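Local structure of glutathione S-transferase (Sphingobium chungbukense, 6M1T) at residues 14-19 with 189-194; 2-7 with 26-31. The protein binds glutathione and, as a member of the beta-class glutathione S-transferases, probably transfers it to electrophilic compounds in detoxification. All coordinates share one frame; numbering follows the deposited sequence.

Contact 2 pairs strands 2-5 and 26-31 in the mixed sheet of the thioredoxin-like N-terminal domain, and contact 1 packs helix 12-21, which joins those two strands, against helix 189-198 near the C-terminus. The segments alternate along the chain: 2-7, 14-19, 26-31 and, after a long interval, 189-194. The centres of the two contacts lie about 13 Å apart, and the contacts touch where Leu3 CD2 meets His15 N at 3.4 Å. The beta-alpha-beta unit is therefore closed by its parallel strands in contact 2, while contact 1 fastens its helix to the end of the chain. Glutathione binds nearer to contact 2, about 6 Å from the Ser6 side chain.

Contact 1: 14-19 with 189-194; sequences PHIALR and PSVGAA
Ala194 lays its methyl over the imidazole face of His15, with CB 4.0 Å from the ring centroid and only 6° off the ring normal: a CH-pi contact. The ring comes within range because CG of His15 is anti to the backbone N (chi1 -167°). Its two nitrogens are both engaged, ND1 with Glu198 further along the second helix and NE2 with Arg19 NH2, one turn on, at 3.1 Å. That donor has the acceptor in its guanidinium plane but stands tilted from the imidazole plane.

The same alanine methyl also meets Ile16 CG1 at 3.6 Å, and its small size lets the flat ring and the branched chain approach together. Ile16 CG2 reaches CG2 of Val191 at 3.8 Å, the two beta-branched chains forming an apolar patch that Ile156, Val160 and Phe159 of helix 153-162 extend.

Arg19 runs extended from CG to NE across the second helix. Its CB meets Ser190 CB, CD comes 3.5 Å from Ser190 O, and NH1 approaches the Ala193 methyl at 3.7 Å, while Ala193 O lies over one face of the guanidinium. An alanine in place of Arg19 would probably leave His15 NE2 without this donor and open a gap over Ser190 O and the Ala193 methyl.

Ser190 suits the close approach through its size, and its hydroxyl hydrogen-bonds to Glu20. The helix axes cross at 130°, coming within 8.5 Å. Within the two segments no hydrogen bond crosses, and contact is made by apolar, CH-pi and Arg19 packing; but His15 to Glu198 and Ser190 to Glu20 each tie one helix to the other, satisfying buried polar atoms and probably offsetting the cost of their burial.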
ATOM      1  N   PRO A  14       4.421  -7.402  11.925  1.00 10.16           N
ATOM      2  CA  PRO A  14       3.937  -8.772  11.972  1.00 10.63           C
ATOM      3  C   PRO A  14       4.529  -9.565  13.152  1.00 10.39           C
ATOM      4  O   PRO A  14       3.836 -10.478  13.649  1.00  9.45           O
ATOM      5  CB  PRO A  14       4.253  -9.362  10.581  1.00 11.45           C
ATOM      6  CG  PRO A  14       5.273  -8.430  10.027  1.00 11.09           C
ATOM      7  CD  PRO A  14       5.020  -7.057  10.633  1.00 10.88           C
ATOM      8  N   HIS A  15       5.749  -9.244  13.587  1.00 10.18           N
ATOM      9  CA  HIS A  15       6.332  -9.859  14.822  1.00 10.70           C
ATOM     10  C   HIS A  15       5.367  -9.628  15.998  1.00 10.71           C
ATOM     11  O   HIS A  15       4.989 -10.612  16.693  1.00 11.95           O
ATOM     12  CB  HIS A  15       7.733  -9.286  15.095  1.00 10.92           C
ATOM     13  CG  HIS A  15       8.530 -10.041  16.108  1.00 11.18           C
ATOM     14  ND1 HIS A  15       9.850  -9.724  16.396  1.00 13.69           N
ATOM     15  CD2 HIS A  15       8.232 -11.128  16.840  1.00 13.60           C
ATOM     16  CE1 HIS A  15      10.297 -10.541  17.350  1.00 13.51           C
ATOM     17  NE2 HIS A  15       9.337 -11.446  17.602  1.00 13.29           N
ATOM     18  N   ILE A  16       5.003  -8.385  16.252  1.00 11.31           N
ATOM     19  CA  ILE A  16       4.039  -8.038  17.345  1.00 12.22           C
ATOM     20  C   ILE A  16       2.697  -8.773  17.118  1.00 13.35           C
ATOM     21  O   ILE A  16       2.151  -9.336  18.065  1.00 13.08           O
ATOM     22  CB  ILE A  16       3.876  -6.520  17.456  1.00 13.36           C
ATOM     23  CG1 ILE A  16       5.159  -5.891  17.984  1.00 12.24           C
ATOM     24  CG2 ILE A  16       2.654  -6.172  18.308  1.00 13.67           C
ATOM     25  CD1 ILE A  16       5.293  -4.408  17.781  1.00 13.63           C
ATOM     26  N   ALA A  17       2.170  -8.770  15.898  1.00 12.88           N
ATOM     27  CA  ALA A  17       0.856  -9.361  15.547  1.00 13.16           C
ATOM     28  C   ALA A  17       0.821 -10.861  15.867  1.00 12.39           C
ATOM     29  O   ALA A  17      -0.203 -11.352  16.369  1.00 13.37           O
ATOM     30  CB  ALA A  17       0.522  -9.075  14.080  1.00 13.02           C
ATOM     31  N   LEU A  18       1.854 -11.609  15.501  1.00 12.13           N
ATOM     32  CA  LEU A  18       1.934 -13.051  15.813  1.00 13.55           C
ATOM     33  C   LEU A  18       1.935 -13.257  17.336  1.00 13.87           C
ATOM     34  O   LEU A  18       1.336 -14.274  17.772  1.00 16.43           O
ATOM     35  CB  LEU A  18       3.184 -13.647  15.158  1.00 12.66           C
ATOM     36  CG  LEU A  18       3.079 -13.771  13.642  1.00 13.07           C
ATOM     37  CD1 LEU A  18       4.448 -13.949  13.027  1.00 13.48           C
ATOM     38  CD2 LEU A  18       2.165 -14.910  13.255  1.00 13.51           C
ATOM     39  N   ARG A  19       2.629 -12.403  18.081  1.00 14.97           N
ATOM     40  CA  ARG A  19       2.606 -12.432  19.575  1.00 15.92           C
ATOM     41  C   ARG A  19       1.177 -12.122  20.074  1.00 16.47           C
ATOM     42  O   ARG A  19       0.775 -12.745  21.062  1.00 16.82           O
ATOM     43  CB  ARG A  19       3.625 -11.480  20.188  1.00 14.65           C
ATOM     44  CG  ARG A  19       5.054 -11.974  19.965  1.00 15.05           C
ATOM     45  CD  ARG A  19       6.135 -11.167  20.633  1.00 14.80           C
ATOM     46  NE  ARG A  19       7.418 -11.707  20.190  1.00 15.01           N
ATOM     47  CZ  ARG A  19       8.121 -12.654  20.797  1.00 14.87           C
ATOM     48  NH1 ARG A  19       7.717 -13.155  21.947  1.00 15.09           N
ATOM     49  NH2 ARG A  19       9.233 -13.081  20.232  1.00 16.41           N
ATOM     50  N   PRO A 189       1.829  -6.609  26.635  1.00 24.62           N
ATOM     51  CA  PRO A 189       2.817  -7.687  26.788  1.00 24.46           C
ATOM     52  C   PRO A 189       3.452  -8.171  25.467  1.00 24.73           C
ATOM     53  O   PRO A 189       4.651  -8.339  25.403  1.00 21.43           O
ATOM     54  CB  PRO A 189       2.013  -8.826  27.437  1.00 25.76           C
ATOM     55  CG  PRO A 189       0.848  -8.160  28.127  1.00 26.86           C
ATOM     56  CD  PRO A 189       0.578  -6.875  27.366  1.00 25.58           C
ATOM     57  N   SER A 190       2.624  -8.385  24.436  1.00 23.97           N
ATOM     58  CA  SER A 190       3.072  -8.738  23.059  1.00 27.74           C
ATOM     59  C   SER A 190       4.135  -7.749  22.596  1.00 24.39           C
ATOM     60  O   SER A 190       5.100  -8.153  21.991  1.00 22.10           O
ATOM     61  CB  SER A 190       1.920  -8.690  22.109  1.00 30.31           C
ATOM     62  OG  SER A 190       1.602  -7.317  21.850  1.00 31.79           O
ATOM     63  N   VAL A 191       3.946  -6.462  22.868  1.00 25.41           N
ATOM     64  CA  VAL A 191       4.816  -5.403  22.304  1.00 24.02           C
ATOM     65  C   VAL A 191       6.168  -5.438  23.013  1.00 24.94           C
ATOM     66  O   VAL A 191       7.208  -5.539  22.305  1.00 21.81           O
ATOM     67  CB  VAL A 191       4.084  -4.044  22.331  1.00 23.73           C
ATOM     68  CG1 VAL A 191       4.954  -2.923  21.831  1.00 23.38           C
ATOM     69  CG2 VAL A 191       2.820  -4.142  21.505  1.00 24.44           C
ATOM     70  N   GLY A 192       6.178  -5.442  24.361  1.00 22.38           N
ATOM     71  CA  GLY A 192       7.430  -5.554  25.137  1.00 21.13           C
ATOM     72  C   GLY A 192       8.227  -6.789  24.773  1.00 18.57           C
ATOM     73  O   GLY A 192       9.458  -6.670  24.581  1.00 21.00           O
ATOM     74  N   ALA A 193       7.556  -7.937  24.627  1.00 19.34           N
ATOM     75  CA  ALA A 193       8.204  -9.227  24.259  1.00 17.50           C
ATOM     76  C   ALA A 193       8.856  -9.135  22.868  1.00 17.24           C
ATOM     77  O   ALA A 193       9.998  -9.597  22.720  1.00 15.70           O
ATOM     78  CB  ALA A 193       7.180 -10.340  24.307  1.00 16.99           C
ATOM     79  N   ALA A 194       8.167  -8.562  21.859  1.00 16.52           N
ATOM     80  CA  ALA A 194       8.772  -8.374  20.502  1.00 16.77           C
ATOM     81  C   ALA A 194       9.949  -7.400  20.586  1.00 17.75           C
ATOM     82  O   ALA A 194      11.008  -7.693  20.032  1.00 16.04           O
ATOM     83  CB  ALA A 194       7.768  -7.912  19.477  1.00 16.50           C
TER

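Contact 2: 2-7 with 26-31; sequences KLFISP and DAVKVD
Val28 N donates to Leu3 O over 2.8 Å, a bond that is almost straight (172° at the hydrogen), and the CA of Ala27 adds a weaker CA-H...O contact to the same oxygen at 3.4 Å. Val28 O is gripped likewise, by Ile5 N at 2.9 Å, tilted from the carbonyl plane, and by a CA-H...O contact from Phe4. Bonds from Leu3 N to Asp26 O and from Val30 N to Ile5 O complete the set, so strands 2-5 and 26-31 run parallel in register from Lys2 with Asp26 to Ile5 with Lys29.

On the face bearing Phe4 and Val28, the two side chains lie side by side and point the same way. Phe4 CE2 meets Val28 CG1 at 3.8 Å, while Val30 CG2 stands at the ring edge and touches Phe4 CB at 3.9 Å. CG of Phe4 is anti to its carbonyl carbon (chi1 -66°), which starts the ring off beside Val28; the ring also meets Phe43, and the side chain touches Val37. The beta-branched valines suit extended strands and give the ring compact neighbours. At the start of strand 2-5, Lys2 CD approaches Val28 CG2 at 4.1 Å; the Lys2 amine and the Asp26 carboxylate are not in contact, so any attraction is probably weak.

Leu3 and Ile5 project from the other face, Leu3 touching Pro14, His15 and Leu18 of helix 12-21. Ile5 CG1 lies 3.7 Å from Val28 O and also nears CG of Lys29, whose aliphatic part packs here while the exposed chain bends on to its amine.

This is the parallel pair of a beta-alpha-beta unit in the thioredoxin-like domain. Its backbone bonds fix the register, and the apolar side chains let one face join the covering helix while the other packs against Phe43, Val37 and Val46.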
ATOM      1  N   LYS A   2       7.323 -19.210   9.549  1.00 20.65           N
ATOM      2  CA  LYS A   2       8.576 -18.453   9.775  1.00 16.65           C
ATOM      3  C   LYS A   2       8.312 -17.020   9.325  1.00 13.54           C
ATOM      4  O   LYS A   2       7.931 -16.807   8.148  1.00 12.46           O
ATOM      5  CB  LYS A   2       9.760 -18.980   8.959  1.00 22.34           C
ATOM      6  CG  LYS A   2      10.263 -20.382   9.266  1.00 28.84           C
ATOM      7  CD  LYS A   2      11.612 -20.632   8.629  1.00 33.47           C
ATOM      8  CE  LYS A   2      11.791 -22.053   8.146  1.00 41.49           C
ATOM      9  NZ  LYS A   2      11.163 -22.223   6.811  1.00 49.14           N
ATOM     10  N   LEU A   3       8.556 -16.080  10.210  1.00 10.77           N
ATOM     11  CA  LEU A   3       8.625 -14.653   9.870  1.00 10.34           C
ATOM     12  C   LEU A   3      10.090 -14.215   9.712  1.00  9.81           C
ATOM     13  O   LEU A   3      10.870 -14.427  10.635  1.00  8.62           O
ATOM     14  CB  LEU A   3       7.955 -13.849  10.988  1.00 10.28           C
ATOM     15  CG  LEU A   3       7.915 -12.363  10.696  1.00  9.74           C
ATOM     16  CD1 LEU A   3       6.951 -12.034   9.539  1.00  9.55           C
ATOM     17  CD2 LEU A   3       7.547 -11.601  11.969  1.00  9.28           C
ATOM     18  N   PHE A   4      10.412 -13.593   8.571  1.00  9.54           N
ATOM     19  CA  PHE A   4      11.745 -13.059   8.246  1.00 10.21           C
ATOM     20  C   PHE A   4      11.772 -11.601   8.631  1.00  9.50           C
ATOM     21  O   PHE A   4      10.890 -10.863   8.166  1.00  8.03           O
ATOM     22  CB  PHE A   4      12.099 -13.280   6.771  1.00 10.48           C
ATOM     23  CG  PHE A   4      12.236 -14.741   6.455  1.00 12.42           C
ATOM     24  CD1 PHE A   4      11.119 -15.527   6.220  1.00 12.12           C
ATOM     25  CD2 PHE A   4      13.482 -15.345   6.477  1.00 13.17           C
ATOM     26  CE1 PHE A   4      11.255 -16.882   5.960  1.00 15.06           C
ATOM     27  CE2 PHE A   4      13.613 -16.696   6.208  1.00 13.71           C
ATOM     28  CZ  PHE A   4      12.500 -17.465   5.955  1.00 14.60           C
ATOM     29  N   ILE A   5      12.708 -11.267   9.510  1.00  9.97           N
ATOM     30  CA  ILE A   5      12.814  -9.941  10.145  1.00 11.13           C
ATOM     31  C   ILE A   5      14.204  -9.338   9.966  1.00 11.38           C
ATOM     32  O   ILE A   5      15.185 -10.053   9.759  1.00 11.28           O
ATOM     33  CB  ILE A   5      12.449 -10.015  11.641  1.00 11.13           C
ATOM     34  CG1 ILE A   5      13.451 -10.794  12.490  1.00 12.22           C
ATOM     35  CG2 ILE A   5      11.044 -10.557  11.794  1.00 11.73           C
ATOM     36  CD1 ILE A   5      13.344 -10.441  13.981  1.00 13.04           C
ATOM     37  N   SER A   6      14.239  -8.033  10.213  1.00 13.41           N
ATOM     38  CA  SER A   6      15.456  -7.276  10.581  1.00 14.66           C
ATOM     39  C   SER A   6      15.085  -6.400  11.784  1.00 14.78           C
ATOM     40  O   SER A   6      14.093  -5.686  11.748  1.00 13.44           O
ATOM     41  CB  SER A   6      15.932  -6.488   9.381  1.00 16.62           C
ATOM     42  OG  SER A   6      17.115  -5.793   9.735  1.00 15.01           O
ATOM     43  N   PRO A   7      15.814  -6.465  12.918  1.00 16.70           N
ATOM     44  CA  PRO A   7      15.356  -5.794  14.143  1.00 17.05           C
ATOM     45  C   PRO A   7      15.038  -4.324  13.921  1.00 15.90           C
ATOM     46  O   PRO A   7      15.863  -3.587  13.372  1.00 17.32           O
ATOM     47  CB  PRO A   7      16.514  -5.951  15.127  1.00 17.28           C
ATOM     48  CG  PRO A   7      17.202  -7.190  14.631  1.00 17.43           C
ATOM     49  CD  PRO A   7      17.103  -7.144  13.111  1.00 17.06           C
ATOM     50  N   ASP A  26       8.557 -19.065  14.080  1.00 17.13           N
ATOM     51  CA  ASP A  26       9.992 -18.788  14.222  1.00 18.19           C
ATOM     52  C   ASP A  26      10.179 -17.359  13.724  1.00 16.00           C
ATOM     53  O   ASP A  26       9.572 -17.018  12.707  1.00 16.77           O
ATOM     54  CB  ASP A  26      10.848 -19.777  13.431  1.00 22.25           C
ATOM     55  CG  ASP A  26      10.617 -21.216  13.823  1.00 28.03           C
ATOM     56  OD1 ASP A  26      10.439 -21.452  15.028  1.00 32.05           O
ATOM     57  OD2 ASP A  26      10.648 -22.073  12.927  1.00 35.06           O
ATOM     58  N   ALA A  27      10.984 -16.572  14.413  1.00 14.58           N
ATOM     59  CA  ALA A  27      11.441 -15.263  13.929  1.00 14.64           C
ATOM     60  C   ALA A  27      12.868 -15.463  13.429  1.00 15.53           C
ATOM     61  O   ALA A  27      13.712 -15.778  14.262  1.00 17.59           O
ATOM     62  CB  ALA A  27      11.373 -14.230  15.021  1.00 16.56           C
ATOM     63  N   VAL A  28      13.113 -15.274  12.132  1.00 12.52           N
ATOM     64  CA  VAL A  28      14.431 -15.562  11.501  1.00 13.05           C
ATOM     65  C   VAL A  28      15.027 -14.240  11.014  1.00 13.07           C
ATOM     66  O   VAL A  28      14.354 -13.556  10.251  1.00 11.12           O
ATOM     67  CB  VAL A  28      14.199 -16.586  10.376  1.00 15.07           C
ATOM     68  CG1 VAL A  28      15.442 -16.873   9.582  1.00 16.28           C
ATOM     69  CG2 VAL A  28      13.634 -17.883  10.974  1.00 18.32           C
ATOM     70  N   LYS A  29      16.235 -13.888  11.472  1.00 14.05           N
ATOM     71  CA  LYS A  29      16.912 -12.614  11.117  1.00 14.48           C
ATOM     72  C   LYS A  29      17.501 -12.710   9.695  1.00 14.48           C
ATOM     73  O   LYS A  29      18.019 -13.773   9.283  1.00 12.80           O
ATOM     74  CB  LYS A  29      17.956 -12.234  12.171  1.00 18.05           C
ATOM     75  CG  LYS A  29      17.363 -11.894  13.533  1.00 21.18           C
ATOM     76  CD  LYS A  29      18.374 -11.279  14.508  1.00 27.34           C
ATOM     77  CE  LYS A  29      18.960 -12.270  15.491  1.00 33.68           C
ATOM     78  NZ  LYS A  29      17.998 -12.585  16.581  1.00 37.31           N
ATOM     79  N   VAL A  30      17.385 -11.619   8.956  1.00 14.23           N
ATOM     80  CA  VAL A  30      18.036 -11.432   7.632  1.00 14.79           C
ATOM     81  C   VAL A  30      19.032 -10.280   7.747  1.00 13.93           C
ATOM     82  O   VAL A  30      18.668  -9.197   8.295  1.00 12.55           O
ATOM     83  CB  VAL A  30      16.998 -11.130   6.541  1.00 14.42           C
ATOM     84  CG1 VAL A  30      17.644 -11.008   5.159  1.00 15.18           C
ATOM     85  CG2 VAL A  30      15.877 -12.168   6.545  1.00 15.61           C
ATOM     86  N   ASP A  31      20.183 -10.455   7.112  1.00 13.97           N
ATOM     87  CA  ASP A  31      21.186  -9.385   6.908  1.00 15.86           C
ATOM     88  C   ASP A  31      20.757  -8.678   5.634  1.00 14.67           C
ATOM     89  O   ASP A  31      20.784  -9.321   4.588  1.00 16.31           O
ATOM     90  CB  ASP A  31      22.615  -9.942   6.793  1.00 18.04           C
ATOM     91  CG  ASP A  31      23.657  -8.831   6.708  1.00 21.49           C
ATOM     92  OD1 ASP A  31      23.384  -7.808   5.983  1.00 23.74           O
ATOM     93  OD2 ASP A  31      24.709  -8.941   7.410  1.00 20.71           O
TER